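Local atomic coordinates of Two-component sensor histidine kinase (Nostoc sp., PDB entry 6OZB), a protein that binds the bilin phycoerythrobilin in a GAF domain and probably senses light as the photoreceptor part of a cyanobacterial phytochrome histidine kinase. Residues Leu13-Ser17 against Glu182-Met186; Thr49-Tyr55 against Leu165-Ser171; Lys100-Val105 against Ser151-Phe157. The protein carries 1 engineered substitution. One frame throughout, in Å; residues are numbered along the deposited sequence.

Contact 1: Leu13-Ser17 against Glu182-Met186; sequences LNQES and EAMQM
Two helical segments, L13-S17 and E182-M186, lie side by side and nearly parallel. Their axes approach to 10.2 Å and their N-to-C directions differ by 12°. All residues have helical phi and psi. Q15 and A183 set the register, with CA atoms 6.0 Å apart. Q15 and M186 have the most surface covered here, and both point their CA-to-CB bonds toward the other helix. Q15 has chi1 p and chi2 t, so its side chain reaches across and packs against A183 and M186. This packing joins helix 12-27 to helix 178-201, the first and last helices of the chain, consistent with the helical layer that flanks the sheet in GAF domains. M186 (chi1 m, chi2 t) extends toward helix 12-27. E16 starts away from helix 178-201 but bends back through m, m angles, and its OE2 lies 3.5 Å from CE of M186. A183, its CA-to-CB bond sideways, packs against the Q15 side chain. The pair buries 183 Å² in all.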
loop_
_atom_site.group_PDB
_atom_site.type_symbol
_atom_site.label_atom_id
_atom_site.label_comp_id
_atom_site.label_asym_id
_atom_site.label_seq_id
_atom_site.Cartn_x
_atom_site.Cartn_y
_atom_site.Cartn_z
ATOM N N LEU C 13 14.157 21.863 13.092
ATOM C CA LEU C 13 15.086 22.684 13.874
ATOM C C LEU C 13 15.787 21.750 14.870
ATOM O O LEU C 13 16.972 21.908 15.207
ATOM C CB LEU C 13 14.359 23.827 14.609
ATOM C CG LEU C 13 15.047 25.205 14.690
ATOM C CD1 LEU C 13 15.384 25.781 13.308
ATOM C CD2 LEU C 13 14.207 26.198 15.503
ATOM N N ASN C 14 15.048 20.741 15.309
ATOM C CA ASN C 14 15.626 19.722 16.155
ATOM C C ASN C 14 16.530 18.749 15.408
ATOM O O ASN C 14 17.587 18.426 15.938
ATOM C CB ASN C 14 14.530 18.970 16.893
ATOM C CG ASN C 14 14.106 19.678 18.155
ATOM O OD1 ASN C 14 13.007 20.225 18.242
ATOM N ND2 ASN C 14 14.988 19.676 19.150
ATOM N N GLN C 15 16.171 18.277 14.208
ATOM C CA GLN C 15 17.076 17.312 13.543
ATOM C C GLN C 15 18.424 17.992 13.263
ATOM O O GLN C 15 19.473 17.371 13.367
ATOM C CB GLN C 15 16.531 16.737 12.224
ATOM C CG GLN C 15 16.499 17.696 11.052
ATOM C CD GLN C 15 15.849 17.120 9.788
ATOM O OE1 GLN C 15 16.249 17.443 8.673
ATOM N NE2 GLN C 15 14.841 16.308 9.957
ATOM N N GLU C 16 18.390 19.271 12.916
ATOM C CA GLU C 16 19.608 20.020 12.610
ATOM C C GLU C 16 20.510 20.075 13.854
ATOM O O GLU C 16 21.731 19.944 13.779
ATOM C CB GLU C 16 19.262 21.414 12.108
ATOM C CG GLU C 16 18.669 21.408 10.701
ATOM C CD GLU C 16 19.591 20.767 9.667
ATOM O OE1 GLU C 16 20.806 21.071 9.666
ATOM O OE2 GLU C 16 19.097 19.952 8.856
ATOM N N SER C 17 19.892 20.251 15.011
ATOM C CA SER C 17 20.657 20.347 16.239
ATOM C C SER C 17 21.267 18.982 16.606
ATOM O O SER C 17 22.382 18.926 17.107
ATOM C CB SER C 17 19.762 20.849 17.366
ATOM O OG SER C 17 20.412 20.721 18.610
ATOM N N GLU C 182 13.295 11.121 6.752
ATOM C CA GLU C 182 14.337 12.006 6.242
ATOM C C GLU C 182 15.270 12.359 7.402
ATOM O O GLU C 182 16.481 12.381 7.233
ATOM C CB GLU C 182 13.724 13.254 5.597
ATOM C CG GLU C 182 14.735 14.297 5.145
ATOM C CD GLU C 182 14.072 15.576 4.652
ATOM O OE1 GLU C 182 12.982 15.493 4.046
ATOM O OE2 GLU C 182 14.640 16.663 4.886
ATOM N N ALA C 183 14.705 12.613 8.581
ATOM C CA ALA C 183 15.502 12.878 9.776
ATOM C C ALA C 183 16.404 11.710 10.133
ATOM O O ALA C 183 17.585 11.899 10.408
ATOM C CB ALA C 183 14.605 13.206 10.950
ATOM N N MET C 184 15.847 10.506 10.149
ATOM C CA MET C 184 16.633 9.312 10.428
ATOM C C MET C 184 17.751 9.152 9.405
ATOM O O MET C 184 18.865 8.740 9.742
ATOM C CB MET C 184 15.715 8.081 10.470
ATOM C CG MET C 184 14.896 8.079 11.718
ATOM S SD MET C 184 13.840 6.657 11.789
ATOM C CE MET C 184 14.984 5.396 12.334
ATOM N N GLN C 185 17.469 9.513 8.164
ATOM C CA GLN C 185 18.447 9.330 7.081
ATOM C C GLN C 185 19.633 10.265 7.273
ATOM O O GLN C 185 20.785 9.882 7.070
ATOM C CB GLN C 185 17.818 9.560 5.716
ATOM C CG GLN C 185 18.795 9.232 4.535
ATOM C CD GLN C 185 19.189 7.775 4.517
ATOM O OE1 GLN C 185 18.335 6.901 4.499
ATOM N NE2 GLN C 185 20.484 7.503 4.567
ATOM N N MET C 186 19.359 11.497 7.668
ATOM C CA MET C 186 20.432 12.455 7.915
ATOM C C MET C 186 21.267 12.009 9.119
ATOM O O MET C 186 22.479 12.170 9.137
ATOM C CB MET C 186 19.876 13.863 8.113
ATOM C CG MET C 186 19.125 14.406 6.928
ATOM S SD MET C 186 18.894 16.181 7.073
ATOM C CE MET C 186 18.842 16.423 8.855
#

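Contact 2: Thr49-Tyr55 against Leu165-Ser171; sequences TDRVMIY and LLVSHHS. With PEB (phycoerythrobilin), chain F.
Strands 51-55 and 165-170 pair antiparallel, 4.7 Å apart at their axes and crossing at 159°. R51-H169, M53-V167 and Y55-L165 are hydrogen-bonded pairs; V52-S168 and I54-L166 are non-hydrogen-bonded. Among the backbone hydrogen bonds are M53 N to V167 O (2.8 Å) and H169 N to R51 O (2.7 Å). D50 and R51 both face H169 in a classic beta bulge. D50 OD2 accepts hydrogen bonds from S171 N (2.9 Å) and S171 OG (2.7 Å). On the bilin-pocket face, M53 (m, t, m) packs CE against V167 CG1 (3.8 Å) and H169 CE1 (3.6 Å). R51 NH2 donates to H169 ND1 (3.0 Å), and R51 NH1 is hydrogen-bonded to P76 O. H169 NE2 gives phycoerythrobilin OD a weak hydrogen bond of 2.7 Å. L165 CD1 fits against Y55 CD2 (4.0 Å). On the other face, L166 (t, p) sets CD1 between V52 CG1 (3.9 Å) and I54 CG1 (4.0 Å). Helices 32-47 and 178-201 cover this face; strand 63-70 flanks 51-57, and strand 150-158 flanks 161-170.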
loop_
_atom_site.group_PDB
_atom_site.type_symbol
_atom_site.label_atom_id
_atom_site.label_comp_id
_atom_site.label_asym_id
_atom_site.label_seq_id
_atom_site.Cartn_x
_atom_site.Cartn_y
_atom_site.Cartn_z
ATOM N N THR C 49 10.122 8.205 20.685
ATOM C CA THR C 49 9.705 6.819 20.793
ATOM C C THR C 49 10.266 6.162 22.050
ATOM O O THR C 49 11.202 6.688 22.673
ATOM C CB THR C 49 10.172 6.063 19.577
ATOM O OG1 THR C 49 11.556 6.350 19.399
ATOM C CG2 THR C 49 9.388 6.501 18.354
ATOM N N ASP C 50 9.733 4.994 22.402
ATOM C CA ASP C 50 10.067 4.370 23.679
ATOM C C ASP C 50 11.478 3.813 23.746
ATOM O O ASP C 50 12.032 3.752 24.822
ATOM C CB ASP C 50 9.109 3.234 24.003
ATOM C CG ASP C 50 7.679 3.693 24.278
ATOM O OD1 ASP C 50 7.466 4.792 24.849
ATOM O OD2 ASP C 50 6.756 2.903 23.927
ATOM N N ARG C 51 12.027 3.365 22.612
ATOM C CA ARG C 51 13.341 2.702 22.601
ATOM C C ARG C 51 14.007 2.931 21.258
ATOM O O ARG C 51 13.435 2.599 20.221
ATOM C CB ARG C 51 13.190 1.195 22.896
ATOM C CG ARG C 51 14.496 0.358 22.843
ATOM C CD ARG C 51 14.321 -1.055 23.427
ATOM N NE ARG C 51 13.454 -1.896 22.598
ATOM C CZ ARG C 51 12.885 -3.028 22.994
ATOM N NH1 ARG C 51 13.062 -3.493 24.225
ATOM N NH2 ARG C 51 12.102 -3.690 22.153
ATOM N N VAL C 52 15.196 3.543 21.286
ATOM C CA VAL C 52 16.022 3.728 20.092
ATOM C C VAL C 52 17.329 3.009 20.351
ATOM O O VAL C 52 17.880 3.104 21.440
ATOM C CB VAL C 52 16.259 5.202 19.775
ATOM C CG1 VAL C 52 17.267 5.391 18.652
ATOM C CG2 VAL C 52 14.935 5.845 19.398
ATOM N N MET C 53 17.794 2.261 19.356
ATOM C CA MET C 53 19.016 1.456 19.477
ATOM C C MET C 53 19.886 1.617 18.255
ATOM O O MET C 53 19.384 1.880 17.164
ATOM C CB MET C 53 18.668 -0.007 19.651
ATOM C CG MET C 53 17.780 -0.274 20.833
ATOM S SD MET C 53 17.232 -1.979 20.834
ATOM C CE MET C 53 16.209 -1.966 19.391
ATOM N N ILE C 54 21.195 1.457 18.441
ATOM C CA ILE C 54 22.079 1.267 17.308
ATOM C C ILE C 54 22.600 -0.166 17.393
ATOM O O ILE C 54 23.059 -0.635 18.448
ATOM C CB ILE C 54 23.195 2.321 17.287
ATOM C CG1 ILE C 54 22.545 3.672 16.977
ATOM C CG2 ILE C 54 24.266 1.948 16.248
ATOM C CD1 ILE C 54 23.464 4.799 16.811
ATOM N N TYR C 55 22.440 -0.863 16.284
ATOM C CA TYR C 55 22.740 -2.279 16.134
ATOM C C TYR C 55 23.959 -2.381 15.225
ATOM O O TYR C 55 23.955 -1.793 14.166
ATOM C CB TYR C 55 21.518 -2.987 15.534
ATOM C CG TYR C 55 21.580 -4.459 15.395
ATOM C CD1 TYR C 55 21.414 -5.306 16.491
ATOM C CD2 TYR C 55 21.741 -5.031 14.151
ATOM C CE1 TYR C 55 21.457 -6.665 16.342
ATOM C CE2 TYR C 55 21.759 -6.382 13.996
ATOM C CZ TYR C 55 21.626 -7.203 15.089
ATOM O OH TYR C 55 21.652 -8.570 14.925
ATOM N N LEU C 165 22.436 -0.675 12.015
ATOM C CA LEU C 165 21.069 -0.160 11.861
ATOM C C LEU C 165 20.780 0.851 12.942
ATOM O O LEU C 165 21.188 0.649 14.098
ATOM C CB LEU C 165 20.026 -1.291 11.977
ATOM C CG LEU C 165 20.199 -2.547 11.114
ATOM C CD1 LEU C 165 19.196 -3.646 11.458
ATOM C CD2 LEU C 165 20.076 -2.173 9.640
ATOM N N LEU C 166 20.031 1.893 12.583
ATOM C CA LEU C 166 19.355 2.741 13.560
ATOM C C LEU C 166 17.927 2.217 13.692
ATOM O O LEU C 166 17.193 2.134 12.691
ATOM C CB LEU C 166 19.356 4.194 13.132
ATOM C CG LEU C 166 18.608 5.194 13.997
ATOM C CD1 LEU C 166 19.284 5.276 15.358
ATOM C CD2 LEU C 166 18.584 6.547 13.314
ATOM N N VAL C 167 17.567 1.803 14.902
ATOM C CA VAL C 167 16.291 1.132 15.163
ATOM C C VAL C 167 15.443 1.914 16.167
ATOM O O VAL C 167 15.907 2.235 17.255
ATOM C CB VAL C 167 16.484 -0.273 15.711
ATOM C CG1 VAL C 167 15.147 -1.009 15.835
ATOM C CG2 VAL C 167 17.378 -1.079 14.821
ATOM N N SER C 168 14.195 2.195 15.809
ATOM C CA SER C 168 13.279 2.929 16.670
ATOM C C SER C 168 12.042 2.075 16.933
ATOM O O SER C 168 11.323 1.753 15.997
ATOM C CB SER C 168 12.896 4.242 15.994
ATOM O OG SER C 168 11.953 4.999 16.755
ATOM N N HIS C 169 11.834 1.693 18.193
ATOM C CA HIS C 169 10.697 0.868 18.623
ATOM C C HIS C 169 9.730 1.680 19.476
ATOM O O HIS C 169 10.155 2.505 20.292
ATOM C CB HIS C 169 11.128 -0.305 19.485
ATOM C CG HIS C 169 11.818 -1.411 18.747
ATOM N ND1 HIS C 169 12.458 -2.447 19.404
ATOM C CD2 HIS C 169 11.947 -1.665 17.427
ATOM C CE1 HIS C 169 12.947 -3.294 18.514
ATOM N NE2 HIS C 169 12.645 -2.846 17.309
ATOM N N HIS C 170 8.433 1.413 19.319
ATOM C CA HIS C 170 7.415 2.044 20.150
ATOM C C HIS C 170 6.346 1.059 20.537
ATOM O O HIS C 170 5.958 0.201 19.732
ATOM C CB HIS C 170 6.811 3.227 19.424
ATOM C CG HIS C 170 6.182 4.222 20.327
ATOM N ND1 HIS C 170 6.888 4.883 21.307
ATOM C CD2 HIS C 170 4.908 4.665 20.408
ATOM C CE1 HIS C 170 6.075 5.707 21.946
ATOM N NE2 HIS C 170 4.875 5.605 21.413
ATOM N N SER C 171 5.885 1.172 21.786
ATOM C CA SER C 171 4.902 0.243 22.367
ATOM C C SER C 171 3.460 0.535 21.944
ATOM O O SER C 171 2.533 -0.230 22.257
ATOM C CB SER C 171 4.970 0.288 23.898
ATOM O OG SER C 171 4.462 1.517 24.397
HETATM C CHC PEB F . 15.523 -7.768 13.065
HETATM N NC PEB F . 14.147 -8.450 11.056
HETATM C C1C PEB F . 13.771 -7.967 9.840
HETATM C C2C PEB F . 14.287 -6.708 9.661
HETATM C C3C PEB F . 15.014 -6.389 10.787
HETATM C C4C PEB F . 14.920 -7.498 11.657
HETATM C CMC PEB F . 15.749 -5.067 10.910
HETATM C CAC PEB F . 14.038 -5.862 8.367
HETATM C CBC PEB F . 12.631 -5.288 8.356
HETATM C CGC PEB F . 12.599 -4.079 9.253
HETATM O O1C PEB F . 13.386 -3.122 9.003
HETATM O O2C PEB F . 11.794 -4.012 10.231
HETATM N ND PEB F . 14.886 -5.660 14.092
HETATM C C1D PEB F . 16.039 -6.570 13.696
HETATM C C2D PEB F . 16.636 -6.918 14.977
HETATM C C3D PEB F . 15.952 -6.348 16.029
HETATM C C4D PEB F . 14.879 -5.542 15.577
HETATM C CMD PEB F . 17.821 -7.913 15.110
HETATM C CAD PEB F . 16.262 -6.645 17.508
HETATM C CBD PEB F . 16.263 -5.607 18.401
HETATM O OD PEB F . 14.096 -4.872 16.235
HETATM N NA PEB F . 12.859 -13.245 11.935
HETATM C C1A PEB F . 13.131 -14.044 13.079
HETATM C C2A PEB F . 12.975 -15.498 12.720
HETATM C C3A PEB F . 12.605 -15.561 11.247
HETATM C C4A PEB F . 12.545 -14.087 10.800
HETATM C CMA PEB F . 14.248 -16.336 13.060
HETATM C CBA PEB F . 11.190 -17.707 11.308
HETATM O OA PEB F . 13.461 -13.592 14.163
HETATM C CHA PEB F . 12.145 -13.718 9.549
HETATM C CAA PEB F . 11.286 -16.237 10.860
HETATM N NB PEB F . 12.792 -11.092 9.662
HETATM C C1B PEB F . 12.152 -12.271 9.065
HETATM C C2B PEB F . 11.480 -11.921 7.836
HETATM C C3B PEB F . 11.674 -10.515 7.644
HETATM C C4B PEB F . 12.504 -9.958 8.769
HETATM C CHB PEB F . 12.857 -8.631 8.809
HETATM C CMB PEB F . 10.733 -12.873 6.958
HETATM C CAB PEB F . 11.140 -9.692 6.490
HETATM C CBB PEB F . 9.863 -9.009 6.927
HETATM C CGB PEB F . 9.312 -8.348 5.661
HETATM O O1B PEB F . 9.986 -7.411 5.138
HETATM O O2B PEB F . 8.241 -8.757 5.150
#

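Contact 3: Lys100-Val105 against Ser151-Phe157; sequences KVRSIV and SVVAPIF. With PEB (phycoerythrobilin), chain F.
This is a buried antiparallel strand pairing in the central sheet, between strands 102-106 and 150-158. The short axes lie 4.8 Å apart at 174°. S103-V153 and V105-S151 are hydrogen-bonded pairs, and I104-V152 is the non-hydrogen-bonded pair between them. S103 N to V153 O and V153 N to S103 O are both 3.0 Å; V105 N to S151 O is 2.9 Å. K100 has positive phi (50°) where the chain leaves helix 90-99. Before S103, the loop K100-V101 draws away from strand 150-158 (K100-P155 CA 6.5 Å). There a water bridges V101 O (2.6 Å) and V153 O (3.0 Å). K100 extends over one face of the F157 ring. Its NZ lies 4.4 Å from the ring centroid in a cation-pi contact, and its CE 3.9 Å in a CH-pi contact. I104 and V152 face the helix 178-201 side, while S103, V105, S151 and V153 face the bilin. A second water donates to S103 O (3.2 Å) and phycoerythrobilin O2C (2.6 Å), and accepts from S151 OG (2.9 Å). The strands thus line part of the bilin pocket of the GAF domain, beside one propionate of the chromophore.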
loop_
_atom_site.group_PDB
_atom_site.type_symbol
_atom_site.label_atom_id
_atom_site.label_comp_id
_atom_site.label_asym_id
_atom_site.label_seq_id
_atom_site.Cartn_x
_atom_site.Cartn_y
_atom_site.Cartn_z
ATOM N N LYS C 100 19.406 0.241 0.180
ATOM C CA LYS C 100 19.493 1.058 1.367
ATOM C C LYS C 100 18.092 1.406 1.877
ATOM O O LYS C 100 17.807 2.540 2.253
ATOM C CB LYS C 100 20.312 2.324 1.081
ATOM C CG LYS C 100 21.675 2.011 0.482
ATOM C CD LYS C 100 22.645 3.157 0.704
ATOM C CE LYS C 100 24.067 2.819 0.222
ATOM N NZ LYS C 100 24.092 1.731 -0.794
ATOM N N VAL C 101 17.220 0.410 1.878
ATOM C CA VAL C 101 15.841 0.614 2.249
ATOM C C VAL C 101 15.674 1.069 3.719
ATOM O O VAL C 101 16.400 0.612 4.609
ATOM C CB VAL C 101 15.040 -0.691 1.988
ATOM C CG1 VAL C 101 15.275 -1.709 3.092
ATOM C CG2 VAL C 101 13.586 -0.395 1.864
ATOM N N ARG C 102 14.730 1.984 3.936
ATOM C CA ARG C 102 14.240 2.363 5.257
ATOM C C ARG C 102 12.890 1.683 5.393
ATOM O O ARG C 102 12.127 1.662 4.436
ATOM C CB ARG C 102 14.131 3.875 5.403
ATOM C CG ARG C 102 15.492 4.624 5.283
ATOM C CD ARG C 102 15.919 4.854 3.851
ATOM N NE ARG C 102 14.923 5.580 3.074
ATOM C CZ ARG C 102 14.804 6.904 3.039
ATOM N NH1 ARG C 102 15.596 7.688 3.771
ATOM N NH2 ARG C 102 13.857 7.443 2.306
ATOM N N SER C 103 12.604 1.114 6.562
ATOM C CA SER C 103 11.406 0.293 6.738
ATOM C C SER C 103 10.590 0.713 7.940
ATOM O O SER C 103 11.146 0.911 9.009
ATOM C CB SER C 103 11.785 -1.167 6.917
ATOM O OG SER C 103 12.458 -1.704 5.799
ATOM N N ILE C 104 9.273 0.827 7.741
ATOM C CA ILE C 104 8.305 1.130 8.784
ATOM C C ILE C 104 7.349 -0.050 8.937
ATOM O O ILE C 104 6.602 -0.322 8.019
ATOM C CB ILE C 104 7.470 2.377 8.429
ATOM C CG1 ILE C 104 8.351 3.615 8.220
ATOM C CG2 ILE C 104 6.385 2.614 9.466
ATOM C CD1 ILE C 104 7.689 4.697 7.356
ATOM N N VAL C 105 7.349 -0.723 10.091
ATOM C CA VAL C 105 6.409 -1.813 10.344
ATOM C C VAL C 105 5.288 -1.296 11.210
ATOM O O VAL C 105 5.524 -0.717 12.258
ATOM C CB VAL C 105 7.087 -3.039 11.021
ATOM C CG1 VAL C 105 6.092 -4.142 11.246
ATOM C CG2 VAL C 105 8.225 -3.544 10.152
ATOM N N SER C 151 7.851 -0.197 14.486
ATOM C CA SER C 151 9.297 -0.292 14.317
ATOM C C SER C 151 9.713 0.539 13.109
ATOM O O SER C 151 9.037 0.515 12.080
ATOM C CB SER C 151 9.713 -1.737 14.130
ATOM O OG SER C 151 11.090 -1.842 13.857
ATOM N N VAL C 152 10.814 1.277 13.232
ATOM C CA VAL C 152 11.369 2.027 12.101
ATOM C C VAL C 152 12.859 1.766 12.073
ATOM O O VAL C 152 13.531 1.926 13.105
ATOM C CB VAL C 152 11.117 3.543 12.199
ATOM C CG1 VAL C 152 11.649 4.263 10.946
ATOM C CG2 VAL C 152 9.650 3.849 12.353
ATOM N N VAL C 153 13.364 1.344 10.913
ATOM C CA VAL C 153 14.781 0.982 10.762
ATOM C C VAL C 153 15.407 1.692 9.573
ATOM O O VAL C 153 14.844 1.718 8.497
ATOM C CB VAL C 153 14.924 -0.527 10.583
ATOM C CG1 VAL C 153 16.355 -0.927 10.290
ATOM C CG2 VAL C 153 14.430 -1.241 11.850
ATOM N N ALA C 154 16.581 2.279 9.792
ATOM C CA ALA C 154 17.392 2.813 8.705
ATOM C C ALA C 154 18.814 2.263 8.814
ATOM O O ALA C 154 19.393 2.271 9.911
ATOM C CB ALA C 154 17.421 4.324 8.750
ATOM N N PRO C 155 19.377 1.793 7.703
ATOM C CA PRO C 155 20.719 1.213 7.721
ATOM C C PRO C 155 21.794 2.261 7.848
ATOM O O PRO C 155 21.627 3.379 7.368
ATOM C CB PRO C 155 20.817 0.497 6.375
ATOM C CG PRO C 155 19.909 1.241 5.496
ATOM C CD PRO C 155 18.771 1.701 6.359
ATOM N N ILE C 156 22.895 1.855 8.465
ATOM C CA ILE C 156 24.105 2.658 8.588
ATOM C C ILE C 156 25.189 2.005 7.746
ATOM O O ILE C 156 25.489 0.798 7.898
ATOM C CB ILE C 156 24.553 2.737 10.047
ATOM C CG1 ILE C 156 23.434 3.272 10.947
ATOM C CG2 ILE C 156 25.814 3.579 10.216
ATOM C CD1 ILE C 156 23.694 3.014 12.431
ATOM N N PHE C 157 25.816 2.794 6.877
ATOM C CA PHE C 157 26.869 2.287 6.006
ATOM C C PHE C 157 28.197 2.916 6.381
ATOM O O PHE C 157 28.245 4.012 6.929
ATOM C CB PHE C 157 26.553 2.552 4.536
ATOM C CG PHE C 157 25.492 1.649 3.976
ATOM C CD1 PHE C 157 24.163 1.944 4.137
ATOM C CD2 PHE C 157 25.829 0.482 3.317
ATOM C CE1 PHE C 157 23.197 1.106 3.651
ATOM C CE2 PHE C 157 24.857 -0.354 2.818
ATOM C CZ PHE C 157 23.541 -0.043 2.996
HETATM C CHC PEB F . 15.523 -7.768 13.065
HETATM N NC PEB F . 14.147 -8.450 11.056
HETATM C C1C PEB F . 13.771 -7.967 9.840
HETATM C C2C PEB F . 14.287 -6.708 9.661
HETATM C C3C PEB F . 15.014 -6.389 10.787
HETATM C C4C PEB F . 14.920 -7.498 11.657
HETATM C CMC PEB F . 15.749 -5.067 10.910
HETATM C CAC PEB F . 14.038 -5.862 8.367
HETATM C CBC PEB F . 12.631 -5.288 8.356
HETATM C CGC PEB F . 12.599 -4.079 9.253
HETATM O O1C PEB F . 13.386 -3.122 9.003
HETATM O O2C PEB F . 11.794 -4.012 10.231
HETATM N ND PEB F . 14.886 -5.660 14.092
HETATM C C1D PEB F . 16.039 -6.570 13.696
HETATM C C2D PEB F . 16.636 -6.918 14.977
HETATM C C3D PEB F . 15.952 -6.348 16.029
HETATM C C4D PEB F . 14.879 -5.542 15.577
HETATM C CMD PEB F . 17.821 -7.913 15.110
HETATM C CAD PEB F . 16.262 -6.645 17.508
HETATM C CBD PEB F . 16.263 -5.607 18.401
HETATM O OD PEB F . 14.096 -4.872 16.235
HETATM N NA PEB F . 12.859 -13.245 11.935
HETATM C C1A PEB F . 13.131 -14.044 13.079
HETATM C C2A PEB F . 12.975 -15.498 12.720
HETATM C C3A PEB F . 12.605 -15.561 11.247
HETATM C C4A PEB F . 12.545 -14.087 10.800
HETATM C CMA PEB F . 14.248 -16.336 13.060
HETATM C CBA PEB F . 11.190 -17.707 11.308
HETATM O OA PEB F . 13.461 -13.592 14.163
HETATM C CHA PEB F . 12.145 -13.718 9.549
HETATM C CAA PEB F . 11.286 -16.237 10.860
HETATM N NB PEB F . 12.792 -11.092 9.662
HETATM C C1B PEB F . 12.152 -12.271 9.065
HETATM C C2B PEB F . 11.480 -11.921 7.836
HETATM C C3B PEB F . 11.674 -10.515 7.644
HETATM C C4B PEB F . 12.504 -9.958 8.769
HETATM C CHB PEB F . 12.857 -8.631 8.809
HETATM C CMB PEB F . 10.733 -12.873 6.958
HETATM C CAB PEB F . 11.140 -9.692 6.490
HETATM C CBB PEB F . 9.863 -9.009 6.927
HETATM C CGB PEB F . 9.312 -8.348 5.661
HETATM O O1B PEB F . 9.986 -7.411 5.138
HETATM O O2B PEB F . 8.241 -8.757 5.150
HETATM O O HOH W 1 15.687 -0.622 6.772
HETATM O O HOH W 2 11.100 -1.640 10.981
#

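How the contacts relate
From the N terminus, helix 12-27 meets helix 178-201 in contact 1, closing the longest loop. Contact 2 nests inside it, bringing strand 51-57 to strand 161-170. Contact 3 nests again inside contact 2, joining strand 102-106 to strand 150-158. No loops cross. Strands 150-158 and 161-170 follow each other in the chain and are neighbours in the sheet, so contacts 2 and 3 supply four strands that lie side by side in the sheet. L166 N lies 2.8 Å from A154 O, a probable hydrogen bond. Contacts 2 and 3 touch the same phycoerythrobilin. Contact 1 meets the opposite face through M184, which packs on L166 and V152, and Q185, which probably hydrogen-bonds R102.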